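Local coordinates for protein Uly1 (Catenovulum maritimum, PDB 7DRQ) that probably cleaves the algal polysaccharide ulvan by beta-elimination, as a calcium-binding ulvan lyase of polysaccharide lyase family 24 with a beta-propeller fold, at residues A[72-77]-A[89-94]; A[146-151]-A[187-192]; A[170-175]-A[182-187]. All coordinates share one frame; numbering follows the deposited sequence.

Interaction 1 (A[72-77]-A[89-94])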
loop_
_atom_site.group_PDB
_atom_site.type_symbol
_atom_site.label_atom_id
_atom_site.label_comp_id
_atom_site.label_asym_id
_atom_site.label_seq_id
_atom_site.Cartn_x
_atom_site.Cartn_y
_atom_site.Cartn_z
ATOM N N ARG A 72 -1.770 -3.757 -20.993
ATOM C CA ARG A 72 -1.489 -2.995 -19.776
ATOM C C ARG A 72 -2.712 -2.262 -19.235
ATOM O O ARG A 72 -2.567 -1.327 -18.449
ATOM C CB ARG A 72 -0.334 -1.992 -19.978
ATOM C CG ARG A 72 0.867 -2.544 -20.757
ATOM C CD ARG A 72 1.951 -1.466 -20.944
ATOM N NE ARG A 72 1.421 -0.184 -21.420
ATOM C CZ ARG A 72 1.187 0.112 -22.697
ATOM N NH1 ARG A 72 1.421 -0.782 -23.647
ATOM N NH2 ARG A 72 0.713 1.307 -23.031
ATOM N N HIS A 73 -3.927 -2.675 -19.599
ATOM C CA HIS A 73 -5.101 -1.912 -19.187
ATOM C C HIS A 73 -5.390 -2.097 -17.706
ATOM O O HIS A 73 -5.148 -3.161 -17.125
ATOM C CB HIS A 73 -6.329 -2.329 -19.991
ATOM C CG HIS A 73 -6.409 -1.685 -21.338
ATOM N ND1 HIS A 73 -7.055 -0.487 -21.548
ATOM C CD2 HIS A 73 -5.935 -2.078 -22.544
ATOM C CE1 HIS A 73 -6.969 -0.163 -22.827
ATOM N NE2 HIS A 73 -6.284 -1.106 -23.451
ATOM N N VAL A 74 -5.910 -1.032 -17.102
ATOM C CA VAL A 74 -6.386 -1.070 -15.721
ATOM C C VAL A 74 -7.665 -1.897 -15.647
ATOM O O VAL A 74 -8.629 -1.641 -16.379
ATOM C CB VAL A 74 -6.623 0.361 -15.212
ATOM C CG1 VAL A 74 -7.422 0.350 -13.915
ATOM C CG2 VAL A 74 -5.285 1.106 -15.035
HETATM N N MSE A 75 -7.686 -2.890 -14.759
HETATM C CA MSE A 75 -8.856 -3.769 -14.614
HETATM C C MSE A 75 -9.419 -3.745 -13.207
HETATM O O MSE A 75 -8.678 -3.607 -12.241
HETATM C CB MSE A 75 -8.517 -5.224 -14.959
HETATM C CG MSE A 75 -7.600 -5.419 -16.152
HETATM SE SE MSE A 75 -8.466 -4.961 -17.830
HETATM C CE MSE A 75 -9.959 -6.233 -17.843
ATOM N N LEU A 76 -10.739 -3.921 -13.097
ATOM C CA LEU A 76 -11.416 -4.037 -11.814
ATOM C C LEU A 76 -12.330 -5.251 -11.862
ATOM O O LEU A 76 -13.235 -5.311 -12.699
ATOM C CB LEU A 76 -12.210 -2.762 -11.490
ATOM C CG LEU A 76 -13.117 -2.904 -10.258
ATOM C CD1 LEU A 76 -12.278 -3.182 -9.009
ATOM C CD2 LEU A 76 -14.004 -1.666 -10.068
ATOM N N THR A 77 -12.077 -6.225 -10.990
ATOM C CA THR A 77 -12.854 -7.461 -10.920
ATOM C C THR A 77 -13.651 -7.481 -9.626
ATOM O O THR A 77 -13.145 -7.090 -8.567
ATOM C CB THR A 77 -11.943 -8.694 -10.971
ATOM O OG1 THR A 77 -11.226 -8.719 -12.208
ATOM C CG2 THR A 77 -12.773 -9.986 -10.853
ATOM N N ILE A 89 -14.301 -5.167 -15.258
ATOM C CA ILE A 89 -14.424 -3.945 -16.048
ATOM C C ILE A 89 -13.042 -3.582 -16.556
ATOM O O ILE A 89 -12.084 -3.538 -15.775
ATOM C CB ILE A 89 -15.003 -2.780 -15.229
ATOM C CG1 ILE A 89 -16.438 -3.074 -14.770
ATOM C CG2 ILE A 89 -14.938 -1.491 -16.041
ATOM C CD1 ILE A 89 -17.013 -1.974 -13.851
ATOM N N GLU A 90 -12.934 -3.322 -17.856
ATOM C CA GLU A 90 -11.700 -2.826 -18.450
ATOM C C GLU A 90 -11.761 -1.306 -18.549
ATOM O O GLU A 90 -12.695 -0.755 -19.143
ATOM C CB GLU A 90 -11.470 -3.432 -19.835
ATOM C CG GLU A 90 -10.253 -2.873 -20.540
ATOM C CD GLU A 90 -10.190 -3.268 -22.001
ATOM O OE1 GLU A 90 -10.762 -4.314 -22.357
ATOM O OE2 GLU A 90 -9.573 -2.524 -22.789
ATOM N N PHE A 91 -10.772 -0.647 -17.988
ATOM C CA PHE A 91 -10.672 0.800 -18.075
ATOM C C PHE A 91 -9.755 1.203 -19.224
ATOM O O PHE A 91 -8.835 0.464 -19.581
ATOM C CB PHE A 91 -10.147 1.393 -16.759
ATOM C CG PHE A 91 -11.207 1.508 -15.703
ATOM C CD1 PHE A 91 -11.524 0.421 -14.909
ATOM C CD2 PHE A 91 -11.910 2.694 -15.525
ATOM C CE1 PHE A 91 -12.528 0.511 -13.956
ATOM C CE2 PHE A 91 -12.915 2.793 -14.563
ATOM C CZ PHE A 91 -13.218 1.705 -13.781
ATOM N N PRO A 92 -10.010 2.359 -19.840
ATOM C CA PRO A 92 -9.192 2.759 -20.996
ATOM C C PRO A 92 -7.732 2.982 -20.657
ATOM O O PRO A 92 -6.873 2.766 -21.520
ATOM C CB PRO A 92 -9.858 4.063 -21.467
ATOM C CG PRO A 92 -11.259 3.998 -20.954
ATOM C CD PRO A 92 -11.230 3.173 -19.692
ATOM N N HIS A 93 -7.420 3.418 -19.438
ATOM C CA HIS A 93 -6.039 3.755 -19.108
ATOM C C HIS A 93 -5.128 2.532 -19.162
ATOM O O HIS A 93 -5.495 1.447 -18.707
ATOM C CB HIS A 93 -5.944 4.356 -17.716
ATOM C CG HIS A 93 -4.567 4.839 -17.379
ATOM N ND1 HIS A 93 -4.039 5.995 -17.915
ATOM C CD2 HIS A 93 -3.605 4.317 -16.583
ATOM C CE1 HIS A 93 -2.816 6.176 -17.446
ATOM N NE2 HIS A 93 -2.525 5.170 -16.640
ATOM N N GLN A 94 -3.908 2.731 -19.662
ATOM C CA GLN A 94 -2.891 1.688 -19.716
ATOM C C GLN A 94 -1.690 2.125 -18.895
ATOM O O GLN A 94 -1.340 3.304 -18.891
ATOM C CB GLN A 94 -2.440 1.394 -21.158
ATOM C CG GLN A 94 -3.560 0.918 -22.081
ATOM C CD GLN A 94 -3.224 1.139 -23.538
ATOM O OE1 GLN A 94 -3.354 2.254 -24.053
ATOM N NE2 GLN A 94 -2.770 0.085 -24.207
#
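V74 and F91 meet across an antiparallel beta hairpin in a propeller-type sheet, joined by F91 N to V74 O. The hairpin joins strand 73-80 to strand 86-91, an outer strand of its four-stranded sheet. The short strands 73-77 and 89-91 run antiparallel, 154° between their directions.

The backbone hydrogen bonds come first. F91 N donates to V74 O at 2.9 Å. L76 and I89, the hydrogen-bonded pair, bond in both directions, L76 N to I89 O and I89 N to L76 O. V74 N then reaches past the corner at P92 to H93 O, at 3.0 Å. The register slips by two residues between H73 and M75, which makes a beta bulge. H73 thus lies opposite Q94, and M75 opposite E90, both as non-hydrogen-bonded pairs.

One side chain also bonds to the backbone. H73 ND1 donates to F91 O at 2.8 Å, with 157° at the hydrogen. The oxygen lies near the plane of the imidazole ring. CG of H73 stands beside its backbone N (chi1 -81°), with the ring on the face shared with E90 and Q94. The ring is sandwiched: Q94 CG sits over one side, 3.6 Å from the ring centroid, as a CH-pi contact. E90 OE2 lies over the opposite side. E90 OE1 forms a salt bridge with R66. The Q94 amide is nearly parallel to the ring, and its NE2 is bonded to D71 O.

On the face of H73, selenomethionine M75 bends at chi2 and chi3, and its CE meets E90 CB at 3.8 Å. V74, L76 and F91 pack on the other face. V74 CB meets F91 CB at 4.0 Å, and L76 CB touches the F91 ring edge at CE1. V74 and L76 also pack on strands 111-115 and 122-126 of the next sheet. Beyond the corner, V74 CG2 reaches the H93 ring edge, 3.9 Å from H93 CD2.

Interaction 2 (A[146-151]-A[187-192])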
loop_
_atom_site.group_PDB
_atom_site.type_symbol
_atom_site.label_atom_id
_atom_site.label_comp_id
_atom_site.label_asym_id
_atom_site.label_seq_id
_atom_site.Cartn_x
_atom_site.Cartn_y
_atom_site.Cartn_z
ATOM N N ASP A 146 -2.799 15.203 -16.323
ATOM C CA ASP A 146 -3.024 13.791 -16.037
ATOM C C ASP A 146 -2.028 13.259 -15.006
ATOM O O ASP A 146 -1.797 12.044 -14.958
ATOM C CB ASP A 146 -2.948 12.979 -17.338
ATOM C CG ASP A 146 -3.570 11.602 -17.209
ATOM O OD1 ASP A 146 -4.630 11.476 -16.552
ATOM O OD2 ASP A 146 -3.000 10.635 -17.772
ATOM N N TYR A 147 -1.433 14.136 -14.189
ATOM C CA TYR A 147 -0.400 13.733 -13.234
ATOM C C TYR A 147 -0.984 13.089 -11.986
ATOM O O TYR A 147 -0.245 12.437 -11.234
ATOM C CB TYR A 147 0.446 14.943 -12.817
ATOM C CG TYR A 147 -0.408 16.092 -12.340
ATOM C CD1 TYR A 147 -0.841 16.160 -11.022
ATOM C CD2 TYR A 147 -0.801 17.096 -13.216
ATOM C CE1 TYR A 147 -1.630 17.209 -10.585
ATOM C CE2 TYR A 147 -1.592 18.140 -12.791
ATOM C CZ TYR A 147 -2.005 18.188 -11.478
ATOM O OH TYR A 147 -2.789 19.223 -11.041
ATOM N N PHE A 148 -2.286 13.268 -11.755
ATOM C CA PHE A 148 -3.026 12.649 -10.666
ATOM C C PHE A 148 -4.206 11.934 -11.311
ATOM O O PHE A 148 -4.881 12.511 -12.169
ATOM C CB PHE A 148 -3.510 13.701 -9.641
ATOM C CG PHE A 148 -4.279 13.120 -8.489
ATOM C CD1 PHE A 148 -3.614 12.634 -7.374
ATOM C CD2 PHE A 148 -5.665 13.041 -8.530
ATOM C CE1 PHE A 148 -4.310 12.067 -6.324
ATOM C CE2 PHE A 148 -6.380 12.483 -7.476
ATOM C CZ PHE A 148 -5.700 11.998 -6.363
ATOM N N ARG A 149 -4.436 10.675 -10.933
ATOM C CA ARG A 149 -5.297 9.787 -11.720
ATOM C C ARG A 149 -6.333 9.112 -10.825
ATOM O O ARG A 149 -6.035 8.125 -10.146
ATOM C CB ARG A 149 -4.448 8.760 -12.477
ATOM C CG ARG A 149 -3.511 9.418 -13.490
ATOM C CD ARG A 149 -2.431 8.487 -14.042
ATOM N NE ARG A 149 -1.830 9.110 -15.221
ATOM C CZ ARG A 149 -0.690 8.743 -15.794
ATOM N NH1 ARG A 149 0.023 7.739 -15.299
ATOM N NH2 ARG A 149 -0.270 9.390 -16.877
ATOM N N TYR A 150 -7.561 9.628 -10.855
ATOM C CA TYR A 150 -8.640 9.184 -9.981
ATOM C C TYR A 150 -9.852 8.813 -10.822
ATOM O O TYR A 150 -10.265 9.584 -11.698
ATOM C CB TYR A 150 -8.988 10.304 -8.985
ATOM C CG TYR A 150 -10.217 10.086 -8.133
ATOM C CD1 TYR A 150 -10.425 8.889 -7.454
ATOM C CD2 TYR A 150 -11.151 11.106 -7.974
ATOM C CE1 TYR A 150 -11.562 8.697 -6.661
ATOM C CE2 TYR A 150 -12.280 10.937 -7.175
ATOM C CZ TYR A 150 -12.482 9.731 -6.526
ATOM O OH TYR A 150 -13.597 9.569 -5.736
ATOM N N SER A 151 -10.434 7.649 -10.546
ATOM C CA SER A 151 -11.673 7.235 -11.189
ATOM C C SER A 151 -12.683 6.877 -10.108
ATOM O O SER A 151 -12.320 6.370 -9.041
ATOM C CB SER A 151 -11.441 6.036 -12.134
ATOM O OG SER A 151 -10.737 6.437 -13.300
ATOM N N LEU A 187 -8.418 14.734 -12.236
ATOM C CA LEU A 187 -7.167 15.321 -11.783
ATOM C C LEU A 187 -7.225 15.770 -10.328
ATOM O O LEU A 187 -6.229 16.299 -9.813
ATOM C CB LEU A 187 -6.815 16.508 -12.690
ATOM C CG LEU A 187 -5.366 16.979 -12.753
ATOM C CD1 LEU A 187 -4.457 15.827 -13.171
ATOM C CD2 LEU A 187 -5.248 18.150 -13.715
ATOM N N THR A 188 -8.362 15.563 -9.666
ATOM C CA THR A 188 -8.632 16.042 -8.319
ATOM C C THR A 188 -9.690 15.147 -7.694
ATOM O O THR A 188 -10.485 14.511 -8.394
ATOM C CB THR A 188 -9.119 17.507 -8.314
ATOM O OG1 THR A 188 -9.594 17.857 -7.004
ATOM C CG2 THR A 188 -10.269 17.702 -9.317
HETATM N N MSE A 189 -9.686 15.110 -6.364
HETATM C CA MSE A 189 -10.700 14.410 -5.580
HETATM C C MSE A 189 -11.738 15.346 -4.957
HETATM O O MSE A 189 -12.741 14.891 -4.401
HETATM C CB MSE A 189 -10.010 13.615 -4.469
HETATM C CG MSE A 189 -8.893 12.729 -5.009
HETATM SE SE MSE A 189 -8.255 11.492 -3.639
HETATM C CE MSE A 189 -9.763 10.252 -3.619
ATOM N N THR A 190 -11.490 16.655 -5.025
ATOM C CA THR A 190 -12.330 17.633 -4.346
ATOM C C THR A 190 -13.223 18.413 -5.292
ATOM O O THR A 190 -13.924 19.334 -4.844
ATOM C CB THR A 190 -11.473 18.650 -3.582
ATOM O OG1 THR A 190 -10.684 19.373 -4.531
ATOM C CG2 THR A 190 -10.572 17.966 -2.547
ATOM N N GLY A 191 -13.187 18.112 -6.578
ATOM C CA GLY A 191 -13.877 18.934 -7.545
ATOM C C GLY A 191 -13.148 20.202 -7.924
ATOM O O GLY A 191 -13.645 20.943 -8.782
ATOM N N ILE A 192 -11.982 20.465 -7.335
ATOM C CA ILE A 192 -11.206 21.676 -7.591
ATOM C C ILE A 192 -9.826 21.271 -8.074
ATOM O O ILE A 192 -9.100 20.566 -7.361
ATOM C CB ILE A 192 -11.086 22.551 -6.333
ATOM C CG1 ILE A 192 -12.470 22.914 -5.792
ATOM C CG2 ILE A 192 -10.245 23.795 -6.631
ATOM C CD1 ILE A 192 -12.419 23.512 -4.389
HETATM O O HOH W 1 -5.296 18.926 -9.578
#
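L187 places its CD1 methyl over the centre of the Y147 ring. In this protein of the beta-propeller clan, the CH-pi contact joins the chain entering strand 150-152 to the long loop between that strand and helix 195-198. Strand 150-152 is an edge strand of a three-stranded sheet. L187 CD1 is 3.7 Å from the Y147 ring centroid, and the side chains cross at about a right angle. The same methyl is tucked against backbone, 3.5 Å from F148 O.

Selenomethionine M189 meets two aromatic rings. Its CG lies 3.5 Å from F148 CE2, and its SE is beside the edge of the F148 ring, a Met-aromatic contact. Its CE covers a face of the Y150 ring, offset toward the rim, 4.0 Å from the centroid. The bend at chi3 (74°) turns CE to that face. T188 O adds a contact at the edge of the same ring, 3.5 Å from Y150 CD2.

Polar contacts lie around these apolar groups. A water links Y147 OH to L187 O, to which it donates. Y150 OH is bonded to H123 and W240. F148 and M189 also touch F198 of helix 195-198.

Further out, each segment is braced internally. R149 NH2 makes a salt bridge with D146 OD2, which also pairs with K185. In segment 187-192, T188 forms an ST turn. Its OG1 accepts from T190 N at 3.0 Å, and T188 OG1 donates to I192 O at 2.8 Å.

Interaction 3 (A[170-175]-A[182-187]). With CA (calcium ion), chain C.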
loop_
_atom_site.group_PDB
_atom_site.type_symbol
_atom_site.label_atom_id
_atom_site.label_comp_id
_atom_site.label_asym_id
_atom_site.label_seq_id
_atom_site.Cartn_x
_atom_site.Cartn_y
_atom_site.Cartn_z
ATOM N N PHE A 170 -19.228 4.310 -14.094
ATOM C CA PHE A 170 -18.149 5.208 -13.718
ATOM C C PHE A 170 -18.322 6.563 -14.385
ATOM O O PHE A 170 -18.959 6.687 -15.435
ATOM C CB PHE A 170 -16.786 4.588 -14.040
ATOM C CG PHE A 170 -16.368 3.578 -13.008
ATOM C CD1 PHE A 170 -16.922 2.300 -13.016
ATOM C CD2 PHE A 170 -15.517 3.941 -11.972
ATOM C CE1 PHE A 170 -16.581 1.376 -12.044
ATOM C CE2 PHE A 170 -15.165 3.034 -10.992
ATOM C CZ PHE A 170 -15.702 1.734 -11.027
ATOM N N VAL A 171 -17.775 7.580 -13.732
ATOM C CA VAL A 171 -18.058 8.974 -14.058
ATOM C C VAL A 171 -16.933 9.512 -14.923
ATOM O O VAL A 171 -15.758 9.475 -14.534
ATOM C CB VAL A 171 -18.230 9.822 -12.790
ATOM C CG1 VAL A 171 -18.528 11.277 -13.182
ATOM C CG2 VAL A 171 -19.327 9.251 -11.912
ATOM N N LYS A 172 -17.296 10.025 -16.095
ATOM C CA LYS A 172 -16.306 10.567 -17.008
ATOM C C LYS A 172 -15.789 11.921 -16.530
ATOM O O LYS A 172 -16.483 12.688 -15.846
ATOM C CB LYS A 172 -16.897 10.694 -18.417
ATOM C CG LYS A 172 -17.361 9.370 -19.023
ATOM C CD LYS A 172 -17.696 9.512 -20.500
ATOM C CE LYS A 172 -18.410 8.278 -21.031
ATOM N NZ LYS A 172 -18.610 8.341 -22.513
ATOM N N ASP A 173 -14.546 12.210 -16.902
ATOM C CA ASP A 173 -14.011 13.561 -16.797
ATOM C C ASP A 173 -14.745 14.430 -17.807
ATOM O O ASP A 173 -14.593 14.237 -19.016
ATOM C CB ASP A 173 -12.506 13.547 -17.060
ATOM C CG ASP A 173 -11.865 14.923 -16.961
ATOM O OD1 ASP A 173 -12.587 15.927 -16.793
ATOM O OD2 ASP A 173 -10.626 15.005 -17.041
ATOM N N THR A 174 -15.566 15.365 -17.316
ATOM C CA THR A 174 -16.230 16.351 -18.164
ATOM C C THR A 174 -15.769 17.761 -17.830
ATOM O O THR A 174 -16.477 18.736 -18.116
ATOM C CB THR A 174 -17.757 16.252 -18.055
ATOM O OG1 THR A 174 -18.175 16.375 -16.689
ATOM C CG2 THR A 174 -18.242 14.930 -18.613
ATOM N N SER A 175 -14.597 17.884 -17.216
ATOM C CA SER A 175 -14.042 19.182 -16.873
ATOM C C SER A 175 -13.479 19.858 -18.120
ATOM O O SER A 175 -13.454 19.285 -19.214
ATOM C CB SER A 175 -12.960 19.014 -15.815
ATOM O OG SER A 175 -11.792 18.496 -16.420
ATOM N N THR A 182 -13.735 8.937 -23.645
ATOM C CA THR A 182 -13.345 7.784 -22.836
ATOM C C THR A 182 -12.348 8.171 -21.746
ATOM O O THR A 182 -11.556 7.336 -21.290
ATOM C CB THR A 182 -12.782 6.658 -23.702
ATOM O OG1 THR A 182 -11.534 7.061 -24.270
ATOM C CG2 THR A 182 -13.750 6.325 -24.822
ATOM N N ASP A 183 -12.387 9.437 -21.324
ATOM C CA ASP A 183 -11.545 9.952 -20.245
ATOM C C ASP A 183 -12.297 9.743 -18.936
ATOM O O ASP A 183 -13.242 10.477 -18.617
ATOM C CB ASP A 183 -11.210 11.421 -20.499
ATOM C CG ASP A 183 -10.311 12.040 -19.432
ATOM O OD1 ASP A 183 -10.055 11.418 -18.374
ATOM O OD2 ASP A 183 -9.876 13.195 -19.662
ATOM N N TYR A 184 -11.882 8.723 -18.177
ATOM C CA TYR A 184 -12.412 8.461 -16.845
ATOM C C TYR A 184 -11.469 8.903 -15.733
ATOM O O TYR A 184 -11.680 8.527 -14.573
ATOM C CB TYR A 184 -12.715 6.971 -16.682
ATOM C CG TYR A 184 -13.908 6.520 -17.486
ATOM C CD1 TYR A 184 -13.758 6.112 -18.804
ATOM C CD2 TYR A 184 -15.179 6.496 -16.924
ATOM C CE1 TYR A 184 -14.846 5.698 -19.545
ATOM C CE2 TYR A 184 -16.275 6.080 -17.662
ATOM C CZ TYR A 184 -16.095 5.687 -18.970
ATOM O OH TYR A 184 -17.165 5.265 -19.721
ATOM N N LYS A 185 -10.437 9.683 -16.050
ATOM C CA LYS A 185 -9.401 10.031 -15.084
ATOM C C LYS A 185 -9.585 11.476 -14.639
ATOM O O LYS A 185 -9.611 12.394 -15.465
ATOM C CB LYS A 185 -8.006 9.813 -15.676
ATOM C CG LYS A 185 -7.677 8.331 -15.981
ATOM C CD LYS A 185 -6.279 8.199 -16.588
ATOM C CE LYS A 185 -6.240 8.782 -17.999
ATOM N NZ LYS A 185 -4.870 8.769 -18.605
ATOM N N HIS A 186 -9.740 11.665 -13.337
ATOM C CA HIS A 186 -9.967 12.967 -12.744
ATOM C C HIS A 186 -8.691 13.453 -12.075
ATOM O O HIS A 186 -7.974 12.683 -11.429
ATOM C CB HIS A 186 -11.110 12.900 -11.738
ATOM C CG HIS A 186 -12.411 12.516 -12.364
ATOM N ND1 HIS A 186 -13.352 13.448 -12.748
ATOM C CD2 HIS A 186 -12.910 11.304 -12.712
ATOM C CE1 HIS A 186 -14.386 12.824 -13.289
ATOM N NE2 HIS A 186 -14.140 11.522 -13.281
ATOM N N LEU A 187 -8.418 14.734 -12.236
ATOM C CA LEU A 187 -7.167 15.321 -11.783
ATOM C C LEU A 187 -7.225 15.770 -10.328
ATOM O O LEU A 187 -6.229 16.299 -9.813
ATOM C CB LEU A 187 -6.815 16.508 -12.690
ATOM C CG LEU A 187 -5.366 16.979 -12.753
ATOM C CD1 LEU A 187 -4.457 15.827 -13.171
ATOM C CD2 LEU A 187 -5.248 18.150 -13.715
HETATM CA CA CA C . -8.856 13.459 -17.443
HETATM O O HOH W 2 -19.791 5.987 -18.242
HETATM O O HOH W 3 -14.084 7.786 -13.307
HETATM O O HOH W 4 -10.152 16.271 -13.880
HETATM O O HOH W 5 -7.383 14.445 -15.716
HETATM O O HOH W 6 -7.582 15.288 -18.593
HETATM O O HOH W 7 -6.832 12.224 -18.068
#
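D173 N donates to D183 O at 2.8 Å, tying the two backbones together. H186 NE2 donates to V171 O at 2.9 Å and 171°; V171 O lies in the imidazole plane, while the nitrogen stands above the carbonyl plane. A water lies close to both V171 O and Y184 O.

These bonds bring together two parts of one long loop that share a calcium ion. D173 gives one oxygen, OD2, at 2.4 Å from the metal. D183 binds through both OD1 and OD2. K185 contributes its carbonyl O, and three waters bring the ligands to seven. CG of D173 lies anti to its backbone N (chi1 -180°), which puts CG on the side of segment 182-187, where OD2 meets the ion.

The second shell holds both aspartates. In two Asx turns, D173 OD1 accepts from S175 N, and D183 OD1 from K185 N at 2.9 Å. S175 OG is an extra donor to D173 OD1, as is E179 N to D183 OD2.

Away from the metal, Y184 is wedged against segment 170-175. K172 CG lies over a face of its ring, a CH-pi contact, and F170 CB meets Y184 CD2 at 3.8 Å. K172 NZ turns to A181 O.

The ion probably offsets the repulsion of two carboxylates whose OD2 atoms are close together. It thereby pins together two parts of the loop, consistent with a structural calcium site.

How the interactions relate
Interactions 2 and 3 are the closest pair, with centres about 9 Å apart, and they share L187. Y150 O and H186 N probably form a hydrogen bond (2.7 Å), as do S151 OG and Y184 O (2.6 Å). The calcium-binding loop is thus fastened along strand 150-152. Interaction 1 lies about 14 Å from interaction 3, centre to centre. F91 there meets F170 edge-to-face, and P92 packs on T182. K185 ties all three together: its carbonyl binds calcium, while its NZ forms a salt bridge with D146 OD2 and a probable hydrogen bond with H93 ND1 (3.0 Å). The H93 side chain itself stays about 9 Å from the ion, and that of D146 about 5 Å.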